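Local coordinates for nitrophorin Cim l NP (Cimex lectularius, PDB 2IMQ), which carries nitric oxide on a heme b group and delivers it to the victim during feeding, where the gas causes vasodilation, at residues T181-L186 against D193-F198; T146-D151 against F198-K203; Y224-K227 against E232-L235; A245-K248 against T254-P257; R153-K158 against D211-P216. One frame throughout, in Å; residues are numbered along the deposited sequence. Where two conformers were deposited one is given.

In the fold
Two β-sheets packed as a sandwich organise these five contacts. Contacts 4 and 5 have centres about 10 Å apart: contact 4 includes edge strand 243-248, and contact 5 packs against it, Lys248 reaching Ser157 and Asp211. Contacts 2 and 5 alternate along the chain and touch through Tyr150 and Asp155, and contact 1 lies in sequence within the loops that both of them close. Phe198 joins contact 1 to contact 2, with centres about 17 Å apart, where helix 192-196 gives way to helix 201-206. Contacts 3 and 4 follow in series; contact 3 packs on Lys184 of helix 180-188. Long irregular connections of a DNase I-like fold are thus tied to one another and to its sheets.

Contact 1. Residues T181-L186 against D193-F198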
# COMPACT_ATOMS: atom_id res chain seq x y z
N THR A 181 4.18 -23.37 13.29
CA THR A 181 3.16 -24.29 13.86
C THR A 181 2.15 -23.51 14.69
O THR A 181 0.93 -23.65 14.49
CB THR A 181 3.79 -25.29 14.82
OG1 THR A 181 5.04 -25.73 14.31
CG2 THR A 181 2.88 -26.53 14.94
N HIS A 182 2.63 -22.63 15.55
CA HIS A 182 1.76 -21.84 16.37
C HIS A 182 0.93 -20.89 15.53
O HIS A 182 -0.25 -20.72 15.73
CB HIS A 182 2.57 -21.13 17.43
CG HIS A 182 1.76 -20.39 18.42
ND1 HIS A 182 0.78 -21.00 19.19
CD2 HIS A 182 1.79 -19.11 18.80
CE1 HIS A 182 0.25 -20.09 20.00
NE2 HIS A 182 0.84 -18.92 19.77
N ALA A 183 1.58 -20.21 14.58
CA ALA A 183 0.88 -19.30 13.72
C ALA A 183 -0.24 -20.00 12.95
O ALA A 183 -1.38 -19.50 12.90
CB ALA A 183 1.87 -18.68 12.72
N LYS A 184 0.07 -21.15 12.38
CA LYS A 184 -0.96 -21.87 11.63
C LYS A 184 -2.11 -22.33 12.52
O LYS A 184 -3.28 -22.27 12.13
CB LYS A 184 -0.37 -23.00 10.84
CG LYS A 184 -1.40 -23.75 9.97
CD LYS A 184 -2.04 -22.85 8.92
CE LYS A 184 -2.68 -23.64 7.78
NZ LYS A 184 -3.50 -24.71 8.30
N SER A 185 -1.80 -22.75 13.74
CA SER A 185 -2.87 -23.09 14.66
C SER A 185 -3.77 -21.91 14.95
O SER A 185 -4.98 -22.07 14.97
CB SER A 185 -2.29 -23.61 15.97
OG SER A 185 -3.31 -23.99 16.86
N LEU A 186 -3.22 -20.71 15.17
CA LEU A 186 -4.03 -19.54 15.39
C LEU A 186 -4.85 -19.17 14.17
O LEU A 186 -6.01 -18.81 14.29
CB LEU A 186 -3.15 -18.38 15.87
CG LEU A 186 -2.56 -18.53 17.26
CD1 LEU A 186 -1.55 -17.47 17.57
CD2 LEU A 186 -3.63 -18.41 18.37
N ASP A 193 -6.50 -11.69 16.26
CA ASP A 193 -5.90 -10.77 17.21
C ASP A 193 -4.81 -11.48 18.02
O ASP A 193 -3.81 -10.87 18.38
CB ASP A 193 -6.95 -10.20 18.14
CG ASP A 193 -7.91 -9.30 17.48
OD1 ASP A 193 -7.66 -8.82 16.36
OD2 ASP A 193 -8.99 -9.00 18.07
N GLY A 194 -4.97 -12.76 18.26
CA GLY A 194 -3.98 -13.53 18.96
C GLY A 194 -2.72 -13.65 18.15
O GLY A 194 -1.60 -13.56 18.69
N LEU A 195 -2.84 -13.87 16.87
CA LEU A 195 -1.68 -13.96 15.99
C LEU A 195 -1.04 -12.57 15.78
O LEU A 195 0.20 -12.43 15.75
CB LEU A 195 -2.03 -14.64 14.67
CG LEU A 195 -0.84 -14.92 13.74
CD1 LEU A 195 0.19 -15.73 14.44
CD2 LEU A 195 -1.30 -15.55 12.51
N MET A 196 -1.88 -11.56 15.70
CA MET A 196 -1.43 -10.18 15.58
C MET A 196 -0.61 -9.74 16.76
O MET A 196 0.19 -8.81 16.67
CB MET A 196 -2.62 -9.23 15.37
CG MET A 196 -2.28 -7.89 14.74
SD MET A 196 -1.63 -8.21 13.05
CE MET A 196 -2.94 -8.17 11.98
N ALA A 197 -0.74 -10.40 17.91
CA ALA A 197 0.12 -10.12 19.06
C ALA A 197 1.61 -10.33 18.75
O ALA A 197 2.44 -9.69 19.33
CB ALA A 197 -0.30 -10.89 20.26
N PHE A 198 1.92 -11.18 17.77
CA PHE A 198 3.30 -11.51 17.35
C PHE A 198 3.75 -10.69 16.15
O PHE A 198 4.91 -10.78 15.75
CB PHE A 198 3.40 -13.00 17.04
CG PHE A 198 3.05 -13.84 18.20
CD1 PHE A 198 1.82 -14.45 18.29
CD2 PHE A 198 3.94 -14.01 19.24
CE1 PHE A 198 1.48 -15.20 19.38
CE2 PHE A 198 3.58 -14.81 20.33
CZ PHE A 198 2.37 -15.37 20.39
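Leu186 and Leu195 face each other between two successive short helices, 180-188 and 192-196, joined by a brief turn of chain. The backbones come closest at this pair, with 6.1 Å between Leu186 CA and Leu195 CA.

Apolar contacts dominate. Leu186 sends its CD1 branch against the backbone where Gly194 joins Leu195, 3.9 Å from Leu195 CA and 4.0 Å from Gly194 C. Leu195 answers with its own CD1, which settles against Ala183, 3.7 Å from Ala183 CA and 3.8 Å from Ala183 CB. Its CG stands opposite the backbone N (chi1 -173°), and this directs the isobutyl group across the gap to the neighbouring helix. Leu195 also rests on Val176, so the pair is continued into the adjoining loop.

A second group is aromatic. The rings of His182 and Phe198 have planes turned 84° apart and centroids separated by 5.5 Å, an oblique pairing. Leu186 links the two kinds of packing: its CG lies above one face of the imidazole, toward the rim, while CD1 comes within 4.2 Å of Phe198 CE1. That same Phe198 CE1 sits at the imidazole edge, near its plane, 3.8 Å from His182 NE2.

Contact 2. Residues T146-D151 against F198-K203; sequences TKYAYD and FDQLKK
Gln200 receives two neighbours of the opposing loop, Lys147 and Tyr148, each crossing it at about a right angle. The lysine brings a charged tip to the amide, whereas the tyrosine meets the aliphatic part of the glutamine with the hydroxyl end of its ring.

Lys147 runs out in an extended line and bends only at its last torsion (chi4 101°), which turns NZ onto the amide oxygen: Lys147 NZ donates to Gln200 OE1 over 2.8 Å, tilted 19° from the carbonyl plane. Its CG lies over one face of the Tyr148 ring, near the rim. Tyr148 OH abuts Gln200 CB at 3.3 Å. The tyrosine ring and the amide are turned almost perpendicular, their planes 80° apart, and Gln200 OE1 lies at the ring edge, in its plane, 3.7 Å from Tyr148 CE2.

Thr146-Asp151 lies in the long connection between strands 127-135 and 165-169, which the contact ties to the start of helix 201-206. Asp199 caps that helix: Leu201 N donates to Asp199 OD2 over 3.0 Å, from above the carboxylate plane.

Both ends of the buried amide are used. Besides the lysine, Gln200 OE1 accepts from Arg175 N, and NE2 pairs with Glu177. The amide therefore cannot turn over without losing these partners, and a cationic amine at OE1 beside a carboxylate at NE2 would be expected to enhance its polarisation.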
# COMPACT_ATOMS: atom_id res chain seq x y z
N THR A 146 17.04 -1.44 11.38
CA THR A 146 16.03 -2.48 11.34
C THR A 146 15.78 -2.91 9.93
O THR A 146 16.20 -2.29 8.96
CB THR A 146 14.71 -2.06 11.91
OG1 THR A 146 13.97 -1.26 10.96
CG2 THR A 146 14.87 -1.33 13.21
N LYS A 147 15.00 -3.98 9.77
CA LYS A 147 14.64 -4.49 8.48
C LYS A 147 13.37 -3.85 7.94
O LYS A 147 12.93 -4.18 6.86
CB LYS A 147 14.43 -5.98 8.52
CG LYS A 147 13.16 -6.42 9.24
CD LYS A 147 12.98 -7.91 9.38
CE LYS A 147 11.77 -8.21 10.22
NZ LYS A 147 10.67 -8.56 9.38
N TYR A 148 12.75 -2.97 8.73
CA TYR A 148 11.42 -2.47 8.37
C TYR A 148 11.55 -1.37 7.29
O TYR A 148 12.48 -0.58 7.27
CB TYR A 148 10.69 -1.97 9.59
CG TYR A 148 10.60 -3.02 10.70
CD1 TYR A 148 11.18 -2.81 11.95
CD2 TYR A 148 10.03 -4.24 10.48
CE1 TYR A 148 11.15 -3.77 12.94
CE2 TYR A 148 10.01 -5.22 11.46
CZ TYR A 148 10.54 -4.98 12.68
OH TYR A 148 10.54 -5.98 13.61
N ALA A 149 10.53 -1.30 6.42
CA ALA A 149 10.53 -0.39 5.29
C ALA A 149 10.02 0.99 5.70
O ALA A 149 9.02 1.51 5.22
CB ALA A 149 9.74 -0.98 4.15
N TYR A 150 10.76 1.60 6.61
CA TYR A 150 10.52 2.94 7.08
C TYR A 150 11.78 3.79 6.83
O TYR A 150 12.91 3.32 7.02
CB TYR A 150 10.22 3.00 8.57
CG TYR A 150 9.88 4.38 9.08
CD1 TYR A 150 8.62 4.86 8.94
CD2 TYR A 150 10.84 5.18 9.68
CE1 TYR A 150 8.30 6.12 9.36
CE2 TYR A 150 10.53 6.43 10.12
CZ TYR A 150 9.25 6.91 10.00
OH TYR A 150 8.92 8.19 10.41
N ASP A 151 11.58 5.03 6.41
CA ASP A 151 12.61 6.03 6.44
C ASP A 151 11.90 7.34 6.72
O ASP A 151 10.80 7.61 6.21
CB ASP A 151 13.28 6.06 5.06
CG ASP A 151 14.54 6.93 5.01
OD1 ASP A 151 14.40 8.15 5.05
OD2 ASP A 151 15.67 6.42 4.91
N PHE A 198 1.92 -11.18 17.77
CA PHE A 198 3.30 -11.51 17.35
C PHE A 198 3.75 -10.69 16.15
O PHE A 198 4.91 -10.78 15.75
CB PHE A 198 3.40 -13.00 17.04
CG PHE A 198 3.05 -13.84 18.20
CD1 PHE A 198 1.82 -14.45 18.29
CD2 PHE A 198 3.94 -14.01 19.24
CE1 PHE A 198 1.48 -15.20 19.38
CE2 PHE A 198 3.58 -14.81 20.33
CZ PHE A 198 2.37 -15.37 20.39
N ASP A 199 2.86 -9.90 15.56
CA ASP A 199 3.20 -9.09 14.44
C ASP A 199 4.18 -7.98 14.86
O ASP A 199 4.10 -7.42 15.94
CB ASP A 199 1.92 -8.49 13.83
CG ASP A 199 2.23 -7.55 12.71
OD1 ASP A 199 2.46 -8.00 11.56
OD2 ASP A 199 2.19 -6.29 12.90
N GLN A 200 5.09 -7.67 13.94
CA GLN A 200 6.20 -6.73 14.25
C GLN A 200 5.87 -5.25 14.12
O GLN A 200 6.68 -4.43 14.48
CB GLN A 200 7.40 -7.09 13.39
CG GLN A 200 8.05 -8.41 13.75
CD GLN A 200 9.01 -8.92 12.76
OE1 GLN A 200 8.88 -8.71 11.55
NE2 GLN A 200 9.96 -9.71 13.25
N LEU A 201 4.67 -4.87 13.68
CA LEU A 201 4.40 -3.44 13.53
C LEU A 201 4.52 -2.76 14.88
O LEU A 201 5.10 -1.68 14.99
CB LEU A 201 3.05 -3.20 12.87
CG LEU A 201 2.74 -1.70 12.65
CD1 LEU A 201 3.75 -1.08 11.73
CD2 LEU A 201 1.34 -1.61 12.07
N LYS A 202 4.00 -3.36 15.95
CA LYS A 202 4.12 -2.73 17.25
C LYS A 202 5.54 -2.60 17.73
O LYS A 202 5.87 -1.68 18.44
CB LYS A 202 3.31 -3.52 18.28
CG LYS A 202 3.77 -4.90 18.52
CD LYS A 202 2.96 -5.63 19.65
CE LYS A 202 1.59 -6.00 19.18
NZ LYS A 202 1.44 -6.67 17.82
N LYS A 203 6.38 -3.54 17.32
CA LYS A 203 7.84 -3.48 17.62
C LYS A 203 8.50 -2.35 16.87
O LYS A 203 9.27 -1.59 17.46
CB LYS A 203 8.51 -4.79 17.27
CG LYS A 203 7.97 -5.99 18.04
CD LYS A 203 8.80 -7.25 17.61
CE LYS A 203 8.34 -8.49 18.26
NZ LYS A 203 8.78 -8.37 19.67

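Contact 3. Residues Y224-K227 against E232-L235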
# COMPACT_ATOMS: atom_id res chain seq x y z
N TYR A 224 0.28 -14.07 3.32
CA TYR A 224 1.49 -14.67 2.89
C TYR A 224 1.82 -15.79 3.88
O TYR A 224 1.44 -15.69 5.04
CB TYR A 224 2.60 -13.61 2.87
CG TYR A 224 3.99 -14.01 2.71
CD1 TYR A 224 4.56 -14.15 1.46
CD2 TYR A 224 4.77 -14.25 3.82
CE1 TYR A 224 5.90 -14.48 1.31
CE2 TYR A 224 6.12 -14.50 3.70
CZ TYR A 224 6.68 -14.66 2.43
OH TYR A 224 8.00 -15.00 2.25
N LYS A 225 2.49 -16.84 3.49
CA LYS A 225 2.90 -17.17 2.14
C LYS A 225 2.04 -18.31 1.65
O LYS A 225 1.96 -19.34 2.32
CB LYS A 225 4.36 -17.61 2.18
CG LYS A 225 5.00 -18.02 0.85
CD LYS A 225 6.41 -18.49 1.14
CE LYS A 225 7.17 -18.94 -0.06
NZ LYS A 225 8.55 -19.47 0.33
N PHE A 226 1.45 -18.14 0.48
CA PHE A 226 0.56 -19.12 -0.12
C PHE A 226 1.28 -19.89 -1.21
O PHE A 226 2.20 -19.40 -1.88
CB PHE A 226 -0.66 -18.45 -0.70
CG PHE A 226 -1.61 -17.95 0.32
CD1 PHE A 226 -1.58 -16.63 0.74
CD2 PHE A 226 -2.49 -18.84 0.93
CE1 PHE A 226 -2.46 -16.21 1.71
CE2 PHE A 226 -3.37 -18.43 1.89
CZ PHE A 226 -3.33 -17.11 2.30
N LYS A 227 0.82 -21.11 -1.41
CA LYS A 227 1.23 -21.83 -2.62
C LYS A 227 0.41 -21.21 -3.75
O LYS A 227 -0.79 -21.08 -3.61
CB LYS A 227 0.96 -23.32 -2.45
CG LYS A 227 1.66 -23.95 -1.27
CD LYS A 227 1.29 -25.40 -1.10
CE LYS A 227 2.16 -26.02 -0.04
NZ LYS A 227 3.58 -26.00 -0.47
N GLU A 232 -3.74 -22.51 0.30
CA GLU A 232 -2.96 -23.30 1.24
C GLU A 232 -1.67 -22.55 1.56
O GLU A 232 -0.91 -22.13 0.68
CB GLU A 232 -2.66 -24.68 0.68
CG GLU A 232 -3.91 -25.53 0.46
CD GLU A 232 -3.64 -26.79 -0.30
OE1 GLU A 232 -2.49 -27.30 -0.23
OE2 GLU A 232 -4.59 -27.25 -0.98
N TYR A 233 -1.43 -22.38 2.84
CA TYR A 233 -0.15 -21.78 3.24
C TYR A 233 1.00 -22.68 2.91
O TYR A 233 0.95 -23.88 3.17
CB TYR A 233 -0.10 -21.39 4.70
CG TYR A 233 -1.01 -20.24 5.02
CD1 TYR A 233 -2.25 -20.45 5.53
CD2 TYR A 233 -0.61 -18.93 4.80
CE1 TYR A 233 -3.09 -19.43 5.80
CE2 TYR A 233 -1.43 -17.91 5.06
CZ TYR A 233 -2.68 -18.13 5.56
OH TYR A 233 -3.58 -17.14 5.84
N ASP A 234 2.00 -22.08 2.32
CA ASP A 234 3.32 -22.63 2.26
C ASP A 234 4.02 -22.32 3.59
O ASP A 234 4.44 -21.17 3.85
CB ASP A 234 4.05 -22.02 1.09
CG ASP A 234 5.47 -22.49 0.99
OD1 ASP A 234 5.96 -23.14 1.91
OD2 ASP A 234 6.22 -22.21 0.01
N LEU A 235 4.15 -23.34 4.43
CA LEU A 235 4.62 -23.16 5.78
C LEU A 235 6.12 -23.16 5.95
O LEU A 235 6.60 -23.14 7.07
CB LEU A 235 3.92 -24.12 6.74
CG LEU A 235 2.39 -23.91 6.74
CD1 LEU A 235 1.70 -25.11 7.32
CD2 LEU A 235 2.00 -22.60 7.43
O HOH W 1 3.06 -19.14 5.23
O HOH W 2 4.60 -20.38 -2.21
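A short antiparallel bridge, closed by a tight connection, pairs Phe226 with Tyr233 in the long loop between helix 201-206 and strand 243-248. Their CA atoms are 4.3 Å apart. Two backbone bonds flank the pair: Lys227 N donates to Glu232 O over 2.9 Å, and Asp234 N to Lys225 O over 2.7 Å.

Phe226 and Tyr233 thus form a non-hydrogen-bonded pair in a hairpin-like turn-back of the chain held by a single bridge, and both side chains leave from the same face. The rings lie alongside one another, pointing the same way, in an offset stack with centroids 4.4 Å apart and planes inclined by 28°. The tightest point lies toward the ends of the rings, where Phe226 CZ is 3.4 Å from Tyr233 CE2. Tyr233 OH is hydrogen-bonded to Pro222 O, and Arg272 makes a cation-pi contact with Phe226.

Lys225 and Asp234 occupy the other face, side by side. Fully extended from a chi1 of 179°, Lys225 lays its CD and CE along the aspartate, and the ionic link is long, 3.6 Å from Lys225 NZ to Asp234 OD2. Ser236 OG is a partner of both, bonding Lys225 NZ and Asp234 OD1. Lys227 crosses Asp234 at about a right angle, Lys227 CG touching Asp234 CB. Next to the cis peptide bond that precedes Lys225, water 1 bridges the segments, accepting from Lys225 N at 2.9 Å and placed to donate to Asp234 O.

Contact 4. Residues A245-K248 against T254-P257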
# COMPACT_ATOMS: atom_id res chain seq x y z
N ALA A 245 -1.87 -1.30 4.97
CA ALA A 245 -2.25 0.12 4.79
C ALA A 245 -2.27 0.81 6.11
O ALA A 245 -2.94 0.37 7.04
CB ALA A 245 -3.65 0.21 4.15
N LEU A 246 -1.52 1.90 6.19
CA LEU A 246 -1.45 2.72 7.38
C LEU A 246 -1.94 4.11 6.99
O LEU A 246 -1.78 4.58 5.86
CB LEU A 246 -0.02 2.87 7.88
CG LEU A 246 0.71 1.60 8.16
CD1 LEU A 246 2.13 1.93 8.63
CD2 LEU A 246 -0.04 0.70 9.14
N TYR A 247 -2.54 4.79 7.96
CA TYR A 247 -3.04 6.15 7.74
C TYR A 247 -2.75 7.05 8.90
O TYR A 247 -2.59 6.60 10.02
CB TYR A 247 -4.55 6.14 7.50
CG TYR A 247 -5.43 5.70 8.63
CD1 TYR A 247 -6.02 6.63 9.52
CD2 TYR A 247 -5.70 4.38 8.87
CE1 TYR A 247 -6.85 6.23 10.57
CE2 TYR A 247 -6.55 3.99 9.89
CZ TYR A 247 -7.10 4.89 10.75
OH TYR A 247 -7.94 4.41 11.77
N LYS A 248 -2.72 8.35 8.60
CA LYS A 248 -2.48 9.36 9.61
C LYS A 248 -2.93 10.67 9.03
O LYS A 248 -2.91 10.87 7.83
CB LYS A 248 -0.95 9.47 9.90
CG LYS A 248 -0.49 10.21 11.12
CD LYS A 248 1.03 10.03 11.27
CE LYS A 248 1.49 10.83 12.46
NZ LYS A 248 2.88 10.68 12.74
N THR A 254 -10.15 13.85 10.47
CA THR A 254 -10.66 12.53 10.65
C THR A 254 -10.46 11.67 9.40
O THR A 254 -10.83 12.10 8.31
CB THR A 254 -12.16 12.59 11.00
OG1 THR A 254 -12.32 13.35 12.19
CG2 THR A 254 -12.74 11.19 11.31
N ILE A 255 -9.88 10.48 9.58
CA ILE A 255 -9.75 9.46 8.53
C ILE A 255 -10.41 8.23 9.10
O ILE A 255 -9.97 7.72 10.12
CB ILE A 255 -8.27 9.19 8.15
CG1 ILE A 255 -7.59 10.44 7.62
CG2 ILE A 255 -8.17 8.03 7.16
CD1 ILE A 255 -6.06 10.37 7.50
N GLN A 256 -11.48 7.80 8.46
CA GLN A 256 -12.25 6.68 8.91
C GLN A 256 -12.12 5.52 7.93
O GLN A 256 -12.63 5.57 6.82
CB GLN A 256 -13.73 7.07 9.01
CG GLN A 256 -14.57 5.90 9.48
CD GLN A 256 -14.08 5.32 10.79
OE1 GLN A 256 -13.77 4.11 10.87
NE2 GLN A 256 -13.98 6.16 11.80
N PRO A 257 -11.44 4.42 8.33
CA PRO A 257 -11.49 3.25 7.50
C PRO A 257 -12.92 2.70 7.42
O PRO A 257 -13.63 2.59 8.42
CB PRO A 257 -10.59 2.24 8.23
CG PRO A 257 -9.95 2.98 9.28
CD PRO A 257 -10.60 4.24 9.53
O HOH W 3 -9.89 6.81 12.57
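The strands carrying Tyr247 and Ile255 run roughly antiparallel, at 154°, with the axes of these short segments 8.2 Å apart at closest approach. No hydrogen bond joins the two segments, and the spacing is that of layers packed through side chains.

Tyr247 and Ile255 carry most of the contact. A chi1 of 65° sets the tyrosine ring between the backbone N and the carbonyl carbon, from where it extends along the partner strand from Ile255 to Pro257. Tyr247 CD1 meets the Ile255 CG2 branch at 3.5 Å, and the two side chains slide past each other in opposite directions. Farther out, Pro257 crosses the phenol at about a right angle, with Pro257 CG 3.6 Å from Tyr247 CE2. The other branch of the isoleucine takes a separate course: Ile255 CD1 presses on Lys248 O at 3.2 Å, a tight fit.

Water 3 joins the phenol to the opposing backbone, donating to Ile255 O over 2.6 Å and hydrogen-bonded to Tyr247 OH at 3.2 Å. Ile255 also packs on Phe165 and Phe167 of strand 165-169. Edge strands 243-248 and 255-262 belong to different sheets, and their facing side chains close one margin of the β-sandwich characteristic of DNase I-like proteins.

Contact 5. Residues R153-K158 against D211-P216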
# COMPACT_ATOMS: atom_id res chain seq x y z
N ARG A 153 12.39 10.23 5.66
CA ARG A 153 12.19 11.02 4.45
C ARG A 153 10.91 10.70 3.71
O ARG A 153 10.45 11.46 2.89
CB ARG A 153 13.35 10.82 3.49
CG ARG A 153 14.70 11.40 4.01
CD ARG A 153 15.82 11.01 3.11
NE ARG A 153 16.23 9.61 3.33
CZ ARG A 153 17.18 8.98 2.64
NH1 ARG A 153 17.87 9.64 1.72
NH2 ARG A 153 17.47 7.72 2.89
N LEU A 154 10.33 9.55 4.02
CA LEU A 154 9.08 9.06 3.38
C LEU A 154 7.85 9.41 4.21
O LEU A 154 6.71 9.18 3.78
CB LEU A 154 9.16 7.55 3.15
CG LEU A 154 10.27 7.06 2.25
CD1 LEU A 154 10.40 5.54 2.35
CD2 LEU A 154 10.05 7.45 0.82
N ASP A 155 8.07 10.04 5.37
CA ASP A 155 7.04 10.25 6.37
C ASP A 155 6.71 11.74 6.41
O ASP A 155 7.36 12.55 7.12
CB ASP A 155 7.52 9.81 7.75
CG ASP A 155 6.44 9.83 8.77
OD1 ASP A 155 5.42 10.56 8.59
OD2 ASP A 155 6.56 9.16 9.81
N TYR A 156 5.65 12.11 5.68
CA TYR A 156 5.24 13.50 5.53
C TYR A 156 4.41 13.99 6.70
O TYR A 156 3.85 15.11 6.67
CB TYR A 156 4.55 13.71 4.18
CG TYR A 156 5.49 13.94 3.02
CD1 TYR A 156 6.70 13.30 2.89
CD2 TYR A 156 5.11 14.79 2.01
CE1 TYR A 156 7.54 13.57 1.83
CE2 TYR A 156 5.94 15.06 0.95
CZ TYR A 156 7.14 14.46 0.87
OH TYR A 156 7.99 14.68 -0.18
N SER A 157 4.32 13.20 7.76
CA SER A 157 3.77 13.66 9.03
C SER A 157 4.88 14.29 9.88
O SER A 157 4.57 14.98 10.86
CB SER A 157 3.09 12.54 9.82
OG SER A 157 4.00 11.70 10.46
N LYS A 158 6.15 14.02 9.53
CA LYS A 158 7.34 14.50 10.27
C LYS A 158 7.98 15.52 9.39
O LYS A 158 9.16 15.43 9.07
CB LYS A 158 8.32 13.37 10.48
CG LYS A 158 7.94 12.44 11.52
CD LYS A 158 9.03 11.43 11.72
CE LYS A 158 8.65 10.55 12.86
NZ LYS A 158 8.40 11.36 14.13
N ASP A 211 5.65 6.11 13.71
CA ASP A 211 5.16 6.82 14.88
C ASP A 211 3.82 7.43 14.59
O ASP A 211 3.75 8.26 13.72
CB ASP A 211 6.14 7.93 15.34
CG ASP A 211 5.89 8.38 16.73
OD1 ASP A 211 6.83 8.79 17.42
OD2 ASP A 211 4.75 8.33 17.26
N GLY A 212 2.74 7.05 15.32
CA GLY A 212 1.46 7.72 15.14
C GLY A 212 0.61 7.29 13.96
O GLY A 212 -0.45 7.86 13.74
N TRP A 213 1.10 6.32 13.21
CA TRP A 213 0.38 5.79 12.07
C TRP A 213 -0.54 4.69 12.56
O TRP A 213 -0.19 3.92 13.47
CB TRP A 213 1.33 5.27 11.04
CG TRP A 213 2.13 6.30 10.29
CD1 TRP A 213 3.28 6.90 10.70
CD2 TRP A 213 1.85 6.80 8.99
NE1 TRP A 213 3.70 7.80 9.75
CE2 TRP A 213 2.84 7.74 8.68
CE3 TRP A 213 0.85 6.54 8.05
CZ2 TRP A 213 2.90 8.38 7.46
CZ3 TRP A 213 0.85 7.20 6.86
CH2 TRP A 213 1.89 8.10 6.53
N THR A 214 -1.71 4.61 11.96
CA THR A 214 -2.69 3.64 12.41
C THR A 214 -2.94 2.67 11.32
O THR A 214 -3.09 3.06 10.18
CB THR A 214 -3.97 4.38 12.78
OG1 THR A 214 -3.68 5.40 13.77
CG2 THR A 214 -5.01 3.47 13.37
N GLU A 215 -3.13 1.41 11.68
CA GLU A 215 -3.61 0.43 10.74
C GLU A 215 -5.10 0.14 11.06
O GLU A 215 -5.48 0.03 12.21
CB GLU A 215 -2.83 -0.87 10.89
CG GLU A 215 -3.15 -1.88 9.82
CD GLU A 215 -2.32 -3.13 9.84
OE1 GLU A 215 -1.67 -3.42 10.89
OE2 GLU A 215 -2.26 -3.83 8.78
N PRO A 216 -5.94 0.07 10.05
CA PRO A 216 -7.32 -0.37 10.34
C PRO A 216 -7.31 -1.74 10.99
O PRO A 216 -6.34 -2.51 10.86
CB PRO A 216 -7.94 -0.46 8.96
CG PRO A 216 -7.16 0.45 8.12
CD PRO A 216 -5.69 0.21 8.61
O HOH W 4 5.65 9.86 12.30
O HOH W 5 8.87 9.93 16.14
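Trp213 and Asp155 form the direct hydrogen bond of this contact: Trp213 NE1 donates to Asp155 OD2 over 3.2 Å, with an N-H...O angle of 163°. The acceptor lies in the indole plane, yet the N-H comes in from well above the carboxylate plane, the two flat groups being turned 61° apart.

Asp155 OD2 probably also bonds the hydroxyl of Tyr150. Asp155 OD1 is gripped from within its own turn, by Ser157 OG at 2.6 Å on the syn side and by Ser157 N at 3.0 Å on the anti side. The latter bond makes an Asx turn, so both carboxylate oxygens are held and the group is fixed in rotation. Water 4 spans the segments, within hydrogen-bonding distance of Asp155 OD2, Ser157 OG and Asp211 O, though it can donate to no more than two at once. Water 5 makes a second bridge, accepting from Lys158 NZ and donating to Asp211 OD1 over 2.7 Å.

Lys248 NZ, from edge strand 243-248, probably bonds both Ser157 OG and Asp211 O. Trp213 itself packs on Leu246 and Lys248 of that strand, and on strand 165-169 through Leu166 and an edge-to-face pairing with Trp168.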